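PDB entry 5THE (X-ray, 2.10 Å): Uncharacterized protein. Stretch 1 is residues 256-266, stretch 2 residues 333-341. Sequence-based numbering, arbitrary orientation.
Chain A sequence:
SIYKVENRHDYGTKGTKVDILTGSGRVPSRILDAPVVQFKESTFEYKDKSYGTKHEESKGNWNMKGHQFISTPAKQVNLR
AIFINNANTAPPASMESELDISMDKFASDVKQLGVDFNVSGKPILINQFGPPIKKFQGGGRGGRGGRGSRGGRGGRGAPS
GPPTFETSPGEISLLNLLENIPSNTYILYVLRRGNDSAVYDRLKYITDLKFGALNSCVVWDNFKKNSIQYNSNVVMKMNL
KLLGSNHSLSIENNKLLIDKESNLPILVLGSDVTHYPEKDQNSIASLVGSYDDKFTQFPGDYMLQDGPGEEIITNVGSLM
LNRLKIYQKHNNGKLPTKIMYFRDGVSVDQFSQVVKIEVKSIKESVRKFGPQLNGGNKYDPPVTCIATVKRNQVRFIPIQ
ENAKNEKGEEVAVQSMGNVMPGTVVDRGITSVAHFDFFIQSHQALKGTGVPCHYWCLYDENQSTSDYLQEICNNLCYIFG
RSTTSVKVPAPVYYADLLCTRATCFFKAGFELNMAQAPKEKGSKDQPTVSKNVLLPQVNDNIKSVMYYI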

# COMPACT_ATOMS: atom_id res chain seq x y z
N LEU A 256 -12.57 -14.55 6.68
CA LEU A 256 -11.34 -14.81 7.41
C LEU A 256 -10.93 -13.63 8.27
O LEU A 256 -10.33 -13.80 9.33
CB LEU A 256 -10.24 -15.15 6.42
CG LEU A 256 -9.12 -16.04 6.96
CD1 LEU A 256 -9.65 -17.43 7.26
CD2 LEU A 256 -8.00 -16.08 5.94
N LEU A 257 -11.25 -12.41 7.83
CA LEU A 257 -10.85 -11.21 8.55
C LEU A 257 -12.01 -10.57 9.29
O LEU A 257 -11.98 -9.37 9.55
CB LEU A 257 -10.20 -10.22 7.58
CG LEU A 257 -8.76 -10.59 7.18
CD1 LEU A 257 -8.27 -9.75 6.02
CD2 LEU A 257 -7.85 -10.43 8.38
N ILE A 258 -13.04 -11.35 9.62
CA ILE A 258 -14.19 -10.85 10.37
C ILE A 258 -14.26 -11.62 11.69
O ILE A 258 -14.21 -12.85 11.71
CB ILE A 258 -15.49 -10.97 9.57
CG1 ILE A 258 -15.44 -10.00 8.37
CG2 ILE A 258 -16.73 -10.66 10.44
CD1 ILE A 258 -16.65 -10.06 7.49
N ASP A 259 -14.34 -10.87 12.78
CA ASP A 259 -14.50 -11.47 14.10
C ASP A 259 -15.90 -12.07 14.17
O ASP A 259 -16.89 -11.34 14.14
CB ASP A 259 -14.30 -10.40 15.16
CG ASP A 259 -14.39 -10.94 16.59
OD1 ASP A 259 -14.95 -12.04 16.81
OD2 ASP A 259 -13.90 -10.23 17.50
N LYS A 260 -15.98 -13.40 14.28
CA LYS A 260 -17.28 -14.06 14.26
C LYS A 260 -18.14 -13.69 15.46
O LYS A 260 -19.36 -13.61 15.34
CB LYS A 260 -17.11 -15.58 14.21
CG LYS A 260 -16.35 -16.08 12.98
CD LYS A 260 -16.79 -15.34 11.72
CE LYS A 260 -16.02 -15.81 10.48
NZ LYS A 260 -14.54 -15.66 10.62
N GLU A 261 -17.52 -13.43 16.62
CA GLU A 261 -18.33 -13.19 17.82
C GLU A 261 -19.05 -11.85 17.75
O GLU A 261 -20.22 -11.74 18.15
CB GLU A 261 -17.46 -13.27 19.07
CG GLU A 261 -16.77 -14.63 19.28
CD GLU A 261 -17.71 -15.82 19.37
OE1 GLU A 261 -18.59 -15.83 20.25
OE2 GLU A 261 -17.57 -16.76 18.55
N SER A 262 -18.38 -10.81 17.24
CA SER A 262 -18.94 -9.48 17.13
C SER A 262 -19.46 -9.18 15.74
O SER A 262 -20.14 -8.17 15.55
CB SER A 262 -17.88 -8.42 17.50
OG SER A 262 -16.75 -8.56 16.65
N ASN A 263 -19.15 -10.04 14.76
CA ASN A 263 -19.47 -9.79 13.36
C ASN A 263 -18.88 -8.45 12.90
O ASN A 263 -19.48 -7.71 12.12
CB ASN A 263 -20.97 -9.85 13.10
CG ASN A 263 -21.28 -10.02 11.63
OD1 ASN A 263 -20.55 -10.71 10.91
ND2 ASN A 263 -22.33 -9.36 11.16
N LEU A 264 -17.70 -8.14 13.40
CA LEU A 264 -17.06 -6.90 13.03
C LEU A 264 -15.74 -7.21 12.34
O LEU A 264 -15.03 -8.13 12.77
CB LEU A 264 -16.82 -6.02 14.26
CG LEU A 264 -18.05 -5.33 14.85
CD1 LEU A 264 -17.70 -4.74 16.20
CD2 LEU A 264 -18.56 -4.26 13.90
N PRO A 265 -15.40 -6.48 11.28
CA PRO A 265 -14.14 -6.76 10.58
C PRO A 265 -12.95 -6.44 11.46
O PRO A 265 -12.97 -5.51 12.27
CB PRO A 265 -14.20 -5.84 9.36
CG PRO A 265 -15.07 -4.71 9.79
CD PRO A 265 -16.13 -5.36 10.66
N ILE A 266 -11.91 -7.27 11.34
CA ILE A 266 -10.67 -7.00 12.04
C ILE A 266 -10.08 -5.70 11.53
O ILE A 266 -10.16 -5.39 10.34
CB ILE A 266 -9.69 -8.18 11.85
CG1 ILE A 266 -10.28 -9.45 12.46
CG2 ILE A 266 -8.31 -7.88 12.45
CD1 ILE A 266 -9.55 -10.71 12.02
N GLY A 333 -20.67 3.11 14.59
CA GLY A 333 -20.28 3.49 15.94
C GLY A 333 -19.50 2.45 16.73
O GLY A 333 -19.10 2.74 17.86
N LYS A 334 -19.26 1.27 16.16
CA LYS A 334 -18.51 0.22 16.84
C LYS A 334 -17.01 0.37 16.62
O LYS A 334 -16.56 0.72 15.52
CB LYS A 334 -18.96 -1.16 16.34
CG LYS A 334 -20.45 -1.47 16.53
CD LYS A 334 -20.75 -1.78 17.97
CE LYS A 334 -22.18 -2.22 18.16
NZ LYS A 334 -22.44 -2.47 19.61
N LEU A 335 -16.23 0.12 17.67
CA LEU A 335 -14.79 -0.03 17.55
C LEU A 335 -14.46 -1.47 17.17
O LEU A 335 -15.26 -2.37 17.40
CB LEU A 335 -14.12 0.32 18.87
CG LEU A 335 -14.39 1.73 19.37
CD1 LEU A 335 -13.74 1.96 20.72
CD2 LEU A 335 -13.98 2.73 18.30
N PRO A 336 -13.29 -1.72 16.58
CA PRO A 336 -12.94 -3.10 16.24
C PRO A 336 -12.74 -3.93 17.50
O PRO A 336 -12.38 -3.43 18.57
CB PRO A 336 -11.63 -2.96 15.44
CG PRO A 336 -11.09 -1.62 15.81
CD PRO A 336 -12.27 -0.75 16.15
N THR A 337 -13.02 -5.22 17.36
CA THR A 337 -12.82 -6.14 18.47
C THR A 337 -11.56 -6.98 18.31
O THR A 337 -11.22 -7.71 19.24
CB THR A 337 -14.05 -7.05 18.64
OG1 THR A 337 -14.27 -7.80 17.44
CG2 THR A 337 -15.30 -6.20 18.93
N LYS A 338 -10.86 -6.87 17.18
CA LYS A 338 -9.56 -7.50 16.97
C LYS A 338 -8.71 -6.56 16.14
O LYS A 338 -9.21 -5.88 15.24
CB LYS A 338 -9.66 -8.85 16.23
CG LYS A 338 -10.38 -9.97 16.98
CD LYS A 338 -10.31 -11.26 16.15
CE LYS A 338 -11.06 -12.40 16.83
NZ LYS A 338 -10.49 -12.68 18.17
N ILE A 339 -7.41 -6.53 16.44
CA ILE A 339 -6.45 -5.70 15.72
C ILE A 339 -5.34 -6.60 15.19
O ILE A 339 -4.79 -7.43 15.92
CB ILE A 339 -5.89 -4.58 16.61
CG1 ILE A 339 -7.02 -3.69 17.12
CG2 ILE A 339 -4.87 -3.76 15.89
CD1 ILE A 339 -6.54 -2.59 18.06
N MET A 340 -5.00 -6.42 13.91
CA MET A 340 -3.90 -7.12 13.25
C MET A 340 -2.88 -6.08 12.82
O MET A 340 -3.19 -5.20 12.01
CB MET A 340 -4.43 -7.90 12.04
CG MET A 340 -3.39 -8.70 11.29
SD MET A 340 -3.39 -10.41 11.82
CE MET A 340 -5.14 -10.80 11.67
N TYR A 341 -1.66 -6.18 13.36
CA TYR A 341 -0.64 -5.14 13.22
C TYR A 341 0.55 -5.67 12.42
O TYR A 341 1.36 -6.46 12.92
CB TYR A 341 -0.21 -4.67 14.61
CG TYR A 341 0.92 -3.68 14.61
CD1 TYR A 341 0.85 -2.51 13.86
CD2 TYR A 341 2.06 -3.90 15.38
CE1 TYR A 341 1.90 -1.59 13.86
CE2 TYR A 341 3.10 -2.99 15.40
CZ TYR A 341 3.01 -1.83 14.65
OH TYR A 341 4.04 -0.91 14.67
O HOH W 1 -12.95 -6.59 14.81

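How do the two backbones meet? Stretch 1 folds back on itself as a hairpin-like turn: Asp259 N donates to Leu264 O at 2.8 Å, Ile266 N donates to Leu257 O at 2.8 Å, and residues 260-262 take helical torsions between. Stretch 2 runs extended through much of its length and enters a strand at Ile339. The backbones come nearest at Ile266 and Lys338, whose CA atoms lie 5.1 Å apart, yet no direct backbone hydrogen bond joins them. Water 1 makes the link instead, donating to Pro265 O at 2.8 Å and accepting from Thr337 N at 2.9 Å. Proline has no backbone N-H to give, but its carbonyl remains a good acceptor.

What forms the polar center of the contact? Thr337 does, with its CA-to-CB bond pointing toward stretch 1 and chi1 in p. Its OG1 donates to Asp259 OD2 over a very short 2.5 Å and accepts from Ser262 OG at 2.7 Å, so one hydroxyl ties Asp259 and Ser262 of the turn to stretch 2. Asp259 is suited to the role because its two carboxylate oxygens work separately: OD2 reaches across, while OD1 accepts from Glu261 N at 2.9 Å and steadies the turn. Buried as it is, the carboxylate gains from these donors. Lys338 NZ stands 4.3 Å from Asp259 OD2, too far for a salt bridge but near enough for some electrostatic benefit, and it is hydrogen-bonded elsewhere in the structure.

What packs around this polar group? Leu264 points toward stretch 2, and its CD1 lies 3.8 Å from Lys334 CB, 3.6 Å from Leu335 O and 3.9 Å from Thr337 CG2. The threonine thus serves twice, offering a hydroxyl to Asp259 and Ser262 and a methyl to Leu264. Lys334 contributes the aliphatic base of its side chain, while its charged end leads away.

How does the contact continue into the strand? Ile266, which has the largest area covered by the other stretch, sets CG2 at 3.5 Å from Lys338 O and 3.9 Å from Met340 CB, while its CG1 lies 3.9 Å from Lys338 CB. Its branched side chain can therefore fill space beside successive parts of stretch 2. From Lys338 into the strand the directions alternate: Lys338 and Met340 point toward stretch 1, Ile339 away. The flexible Met340 side chain extends the apolar packing, bringing CE to 4.3 Å from Leu257 CD2. Altogether the stretches bury 500 Å², counting both sides.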